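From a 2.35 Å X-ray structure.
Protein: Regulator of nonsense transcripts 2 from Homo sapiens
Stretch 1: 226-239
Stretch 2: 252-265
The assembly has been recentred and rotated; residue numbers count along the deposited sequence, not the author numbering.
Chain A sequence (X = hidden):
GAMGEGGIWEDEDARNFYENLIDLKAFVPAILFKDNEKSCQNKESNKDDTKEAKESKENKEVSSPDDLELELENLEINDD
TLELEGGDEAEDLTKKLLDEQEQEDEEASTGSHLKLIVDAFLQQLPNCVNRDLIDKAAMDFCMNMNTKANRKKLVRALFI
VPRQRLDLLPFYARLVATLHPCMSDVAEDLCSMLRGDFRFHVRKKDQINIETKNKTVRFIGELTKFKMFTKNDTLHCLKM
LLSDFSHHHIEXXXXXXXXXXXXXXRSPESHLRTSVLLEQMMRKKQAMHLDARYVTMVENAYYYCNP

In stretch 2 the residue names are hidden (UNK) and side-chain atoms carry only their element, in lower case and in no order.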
# COMPACT_ATOMS: atom_id res chain seq x y z
N PHE A 226 -0.85 0.98 8.68
CA PHE A 226 -2.00 1.78 9.09
C PHE A 226 -3.25 0.96 9.51
O PHE A 226 -4.30 1.54 9.82
CB PHE A 226 -2.35 2.77 7.97
CG PHE A 226 -1.52 4.02 7.99
CD1 PHE A 226 -1.69 4.94 8.98
CD2 PHE A 226 -0.58 4.25 7.02
CE1 PHE A 226 -0.93 6.08 9.02
CE2 PHE A 226 0.18 5.38 7.03
CZ PHE A 226 0.00 6.31 8.03
N LYS A 227 -3.13 -0.37 9.49
CA LYS A 227 -4.22 -1.30 9.79
C LYS A 227 -5.38 -1.18 8.80
O LYS A 227 -6.49 -1.50 9.17
CB LYS A 227 -4.76 -1.09 11.22
CG LYS A 227 -3.69 -1.02 12.30
CD LYS A 227 -4.30 -0.78 13.67
CE LYS A 227 -3.23 -0.42 14.71
NZ LYS A 227 -3.75 0.34 15.89
N MET A 228 -5.13 -0.71 7.57
CA MET A 228 -6.14 -0.80 6.51
C MET A 228 -6.17 -2.19 5.90
O MET A 228 -7.20 -2.65 5.50
CB MET A 228 -5.91 0.25 5.45
CG MET A 228 -6.07 1.68 5.97
SD MET A 228 -7.73 2.11 6.63
CE MET A 228 -7.57 1.84 8.39
N PHE A 229 -5.02 -2.88 5.82
CA PHE A 229 -4.97 -4.34 5.68
C PHE A 229 -4.74 -4.87 7.06
O PHE A 229 -4.04 -4.22 7.84
CB PHE A 229 -3.83 -4.79 4.80
CG PHE A 229 -4.12 -4.66 3.35
CD1 PHE A 229 -4.73 -5.68 2.65
CD2 PHE A 229 -3.80 -3.50 2.67
CE1 PHE A 229 -4.99 -5.56 1.30
CE2 PHE A 229 -4.08 -3.37 1.31
CZ PHE A 229 -4.66 -4.41 0.63
N THR A 230 -5.37 -5.98 7.41
CA THR A 230 -5.18 -6.59 8.71
C THR A 230 -3.92 -7.42 8.59
O THR A 230 -3.46 -7.70 7.46
CB THR A 230 -6.35 -7.54 9.10
OG1 THR A 230 -6.46 -8.53 8.08
CG2 THR A 230 -7.72 -6.81 9.30
N LYS A 231 -3.38 -7.82 9.75
CA LYS A 231 -2.16 -8.65 9.83
C LYS A 231 -2.39 -9.95 9.11
O LYS A 231 -1.52 -10.42 8.35
CB LYS A 231 -1.80 -8.92 11.28
CG LYS A 231 -1.28 -7.65 11.96
CD LYS A 231 -1.31 -7.70 13.48
CE LYS A 231 -0.83 -6.36 14.04
NZ LYS A 231 -1.97 -5.39 14.11
N ASN A 232 -3.57 -10.50 9.32
CA ASN A 232 -3.97 -11.76 8.68
C ASN A 232 -4.01 -11.63 7.16
O ASN A 232 -3.57 -12.53 6.48
CB ASN A 232 -5.32 -12.20 9.24
CG ASN A 232 -5.67 -13.63 8.86
OD1 ASN A 232 -4.97 -14.54 9.23
ND2 ASN A 232 -6.80 -13.82 8.16
N ASP A 233 -4.52 -10.51 6.63
CA ASP A 233 -4.48 -10.24 5.16
C ASP A 233 -3.09 -10.31 4.57
O ASP A 233 -2.84 -10.93 3.53
CB ASP A 233 -4.90 -8.79 4.86
CG ASP A 233 -6.38 -8.61 4.66
OD1 ASP A 233 -7.00 -9.47 3.97
OD2 ASP A 233 -6.91 -7.58 5.15
N THR A 234 -2.19 -9.56 5.19
CA THR A 234 -0.85 -9.42 4.67
C THR A 234 -0.00 -10.69 4.93
O THR A 234 0.84 -11.03 4.12
CB THR A 234 -0.21 -8.18 5.28
OG1 THR A 234 -1.09 -7.07 5.01
CG2 THR A 234 1.22 -7.96 4.69
N LEU A 235 -0.23 -11.37 6.05
CA LEU A 235 0.36 -12.69 6.24
C LEU A 235 -0.08 -13.70 5.18
O LEU A 235 0.70 -14.56 4.79
CB LEU A 235 0.07 -13.25 7.63
CG LEU A 235 0.90 -12.55 8.72
CD1 LEU A 235 0.40 -12.87 10.13
CD2 LEU A 235 2.35 -12.96 8.56
N HIS A 236 -1.33 -13.59 4.71
CA HIS A 236 -1.73 -14.45 3.61
C HIS A 236 -0.98 -14.13 2.34
O HIS A 236 -0.58 -15.03 1.58
CB HIS A 236 -3.21 -14.41 3.37
CG HIS A 236 -3.60 -15.17 2.15
ND1 HIS A 236 -3.80 -14.57 0.96
CD2 HIS A 236 -3.70 -16.56 1.93
CE1 HIS A 236 -4.08 -15.52 0.03
NE2 HIS A 236 -4.00 -16.73 0.64
N CYS A 237 -0.76 -12.85 2.08
CA CYS A 237 0.07 -12.44 0.99
C CYS A 237 1.43 -13.10 1.05
O CYS A 237 1.91 -13.64 0.07
CB CYS A 237 0.24 -10.91 1.00
SG CYS A 237 -1.25 -10.05 0.44
N LEU A 238 2.04 -13.06 2.21
CA LEU A 238 3.37 -13.61 2.38
C LEU A 238 3.37 -15.11 2.20
O LEU A 238 4.21 -15.66 1.48
CB LEU A 238 3.86 -13.23 3.78
CG LEU A 238 5.24 -13.62 4.21
CD1 LEU A 238 6.26 -13.31 3.12
CD2 LEU A 238 5.48 -12.88 5.52
N LYS A 239 2.42 -15.79 2.84
CA LYS A 239 2.25 -17.23 2.64
C LYS A 239 2.07 -17.63 1.18
O LYS A 239 2.64 -18.62 0.77
CB LYS A 239 1.08 -17.72 3.46
CG LYS A 239 0.69 -19.16 3.25
CD LYS A 239 -0.38 -19.52 4.29
CE LYS A 239 -1.50 -20.40 3.73
NZ LYS A 239 -2.64 -20.46 4.68
N UNK A 252 9.30 -9.86 -4.34
CA UNK A 252 8.04 -9.29 -3.81
C UNK A 252 7.97 -9.53 -2.31
O UNK A 252 7.65 -8.63 -1.55
c UNK A 252 3.99 -9.83 -5.85
c UNK A 252 6.72 -9.61 -6.01
c UNK A 252 6.82 -9.91 -4.50
s UNK A 252 5.35 -10.51 -6.79
N UNK A 253 8.30 -10.75 -1.90
CA UNK A 253 8.34 -11.11 -0.48
C UNK A 253 9.26 -10.22 0.36
O UNK A 253 8.90 -9.85 1.49
c UNK A 253 8.80 -12.55 -0.31
N UNK A 254 10.45 -9.96 -0.17
CA UNK A 254 11.51 -9.24 0.53
C UNK A 254 11.17 -7.78 0.58
O UNK A 254 11.37 -7.13 1.62
c UNK A 254 12.93 -9.48 -0.11
s UNK A 254 13.54 -11.21 0.09
N UNK A 255 10.65 -7.25 -0.53
CA UNK A 255 10.03 -5.90 -0.52
C UNK A 255 8.91 -5.78 0.53
O UNK A 255 8.88 -4.84 1.34
o UNK A 255 10.45 -5.78 -2.87
c UNK A 255 9.07 -4.03 -1.86
c UNK A 255 9.47 -5.52 -1.86
N UNK A 256 8.01 -6.77 0.56
CA UNK A 256 6.92 -6.72 1.53
C UNK A 256 7.49 -6.65 2.92
O UNK A 256 7.07 -5.80 3.73
c UNK A 256 5.98 -7.95 1.42
c UNK A 256 3.89 -6.77 2.11
c UNK A 256 4.73 -8.03 2.32
c UNK A 256 3.92 -9.25 1.98
N UNK A 257 8.46 -7.52 3.23
CA UNK A 257 9.02 -7.56 4.61
C UNK A 257 9.85 -6.31 4.99
O UNK A 257 9.84 -5.88 6.13
c UNK A 257 9.99 -11.40 4.53
c UNK A 257 8.31 -10.27 6.08
c UNK A 257 9.84 -8.85 4.83
c UNK A 257 9.07 -10.17 4.78
N UNK A 258 10.53 -5.71 4.04
CA UNK A 258 11.19 -4.43 4.27
C UNK A 258 10.19 -3.31 4.62
O UNK A 258 10.49 -2.41 5.40
c UNK A 258 11.96 -3.97 3.05
o UNK A 258 13.81 -2.81 1.29
c UNK A 258 13.29 -4.65 2.73
c UNK A 258 13.89 -4.06 1.45
o UNK A 258 14.39 -4.83 0.58
N UNK A 259 9.00 -3.37 4.02
CA UNK A 259 8.01 -2.33 4.18
C UNK A 259 7.30 -2.53 5.53
O UNK A 259 7.13 -1.58 6.23
c UNK A 259 7.02 -2.30 2.98
c UNK A 259 6.08 -1.08 3.06
o UNK A 259 7.74 -2.26 1.73
N UNK A 260 6.88 -3.75 5.88
CA UNK A 260 6.05 -3.94 7.11
C UNK A 260 6.39 -5.15 7.96
O UNK A 260 5.68 -5.41 8.92
c UNK A 260 4.56 -4.04 6.78
s UNK A 260 4.03 -5.53 5.85
N UNK A 261 7.49 -5.84 7.67
CA UNK A 261 7.90 -7.02 8.44
C UNK A 261 8.14 -6.74 9.92
O UNK A 261 7.81 -7.56 10.77
N UNK A 262 8.72 -5.59 10.25
CA UNK A 262 8.96 -5.32 11.67
C UNK A 262 7.67 -5.07 12.39
O UNK A 262 7.51 -5.53 13.52
c UNK A 262 14.57 -2.69 11.19
n UNK A 262 15.85 -3.08 11.21
c UNK A 262 12.19 -3.31 11.38
n UNK A 262 14.27 -1.41 10.98
c UNK A 262 11.36 -4.53 11.71
c UNK A 262 9.91 -4.15 11.88
n UNK A 262 13.62 -3.60 11.38
N UNK A 263 6.75 -4.35 11.76
CA UNK A 263 5.41 -4.15 12.32
C UNK A 263 4.77 -5.49 12.63
O UNK A 263 4.25 -5.71 13.73
c UNK A 263 0.76 -3.74 11.72
c UNK A 263 1.46 -1.91 13.10
c UNK A 263 2.79 -2.10 12.69
c UNK A 263 0.44 -2.74 12.61
c UNK A 263 3.12 -3.11 11.81
c UNK A 263 2.09 -3.91 11.31
c UNK A 263 4.55 -3.31 11.36
N UNK A 264 4.86 -6.41 11.68
CA UNK A 264 4.28 -7.73 11.88
C UNK A 264 5.00 -8.54 12.93
O UNK A 264 4.35 -9.26 13.74
c UNK A 264 3.69 -8.83 8.20
c UNK A 264 1.85 -8.12 9.75
c UNK A 264 4.26 -8.51 10.59
c UNK A 264 3.35 -8.02 9.44
N UNK A 265 6.33 -8.49 12.90
CA UNK A 265 7.14 -9.30 13.82
C UNK A 265 7.00 -8.76 15.25
O UNK A 265 6.84 -9.50 16.17
c UNK A 265 10.22 -9.76 15.23
c UNK A 265 9.56 -11.59 13.90
c UNK A 265 11.09 -11.96 15.71
c UNK A 265 9.48 -10.26 14.18
c UNK A 265 10.36 -12.45 14.66
c UNK A 265 11.03 -10.61 16.00
c UNK A 265 8.62 -9.35 13.36

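Position 252 carries two carbons, a sulfur and a last carbon in an unbranched chain. That thioether is Met252. Its side chain is out of reach of stretch 1.

Position 253 has a single side-chain carbon, which touches Leu238, so it is Ala253. The CB of Ala253 lies 4.3 Å from Leu238 CD1. The backbones come close here, with Leu238 CA and Ala253 CA 6.3 Å apart.

Position 254 has one carbon followed by a sulfur. It is Cys254, and its CB points away from stretch 1.

Position 255 has one carbon that carries an oxygen and a second carbon. This is Thr255, buried but out of reach of stretch 1.

Position 256 has four carbons, forked at the second. Its CB points toward stretch 1, and the two end carbons reach Thr234 and Cys237. The fork at the second carbon rather than the first identifies Leu256. The CD1 of Leu256 lies 3.9 Å from Thr234 CG2, and its CD2 lies 4.2 Å from Cys237 CB.

Position 257 repeats the pattern of four carbons forked at the second. Its CB points sideways, but the chain end comes nearer, and an end carbon touches Leu238. It is Leu257. CD2 of Leu257 is 3.9 Å from Leu238 CD2.

Position 258 has three carbons, the third carrying two oxygens. A carboxylate at that length is Glu258. It is exposed and takes no part in the contact.

Position 259 has one carbon bearing an oxygen and a carbon. It is Thr259. The OG1 of Thr259 donates to Thr255 O at 2.8 Å, a bond back into its own helix.

Position 260 has one carbon and then a sulfur, with the sulfur close to Thr234. It is Cys260, in the p rotamer. SG of Cys260 sits 3.9 Å from Thr234 CG2.

Position 261 has no side-chain atoms and is Gly261. A CB modelled on Gly261 would fall 2.5 Å from Leu257 O, a clash within its own helix.

Position 262 has three carbons, a nitrogen, and a carbon bearing two more nitrogens. This guanidinium is Arg262. Its nitrogens are hydrogen-bonded elsewhere in the structure.

Position 263 has one carbon and then a six-carbon ring without oxygen. The ring touches Lys231 and Lys227. It is Phe263. CE2 of Phe263 is 3.8 Å from Lys231 CE. Lys227 CG approaches the same ring obliquely, 4.5 Å from Phe263 CZ.

Position 264 has four carbons, forked at the second. Its end carbons reach Lys231 and Leu235. It is Leu264. CD2 of Leu264 meets Lys231 CG at 3.9 Å, and CD1 of Leu264 lies 4.4 Å from Leu235 CD2.

Position 265 has one carbon and a six-carbon ring: Phe265. Its ring is out of reach of stretch 1.

The contact is an apolar packing of two helices running in nearly opposite directions, at 151°. No hydrogen bond crosses it. Leu238 packs among Ala253, Leu256 and Leu257. Thr234 offers its methyl to Leu256 and Cys260. At the other end, the aliphatic part of Lys231 lies along Phe263 and Leu264.

Stretch 2 252-265: MACTLLETCGRFLF
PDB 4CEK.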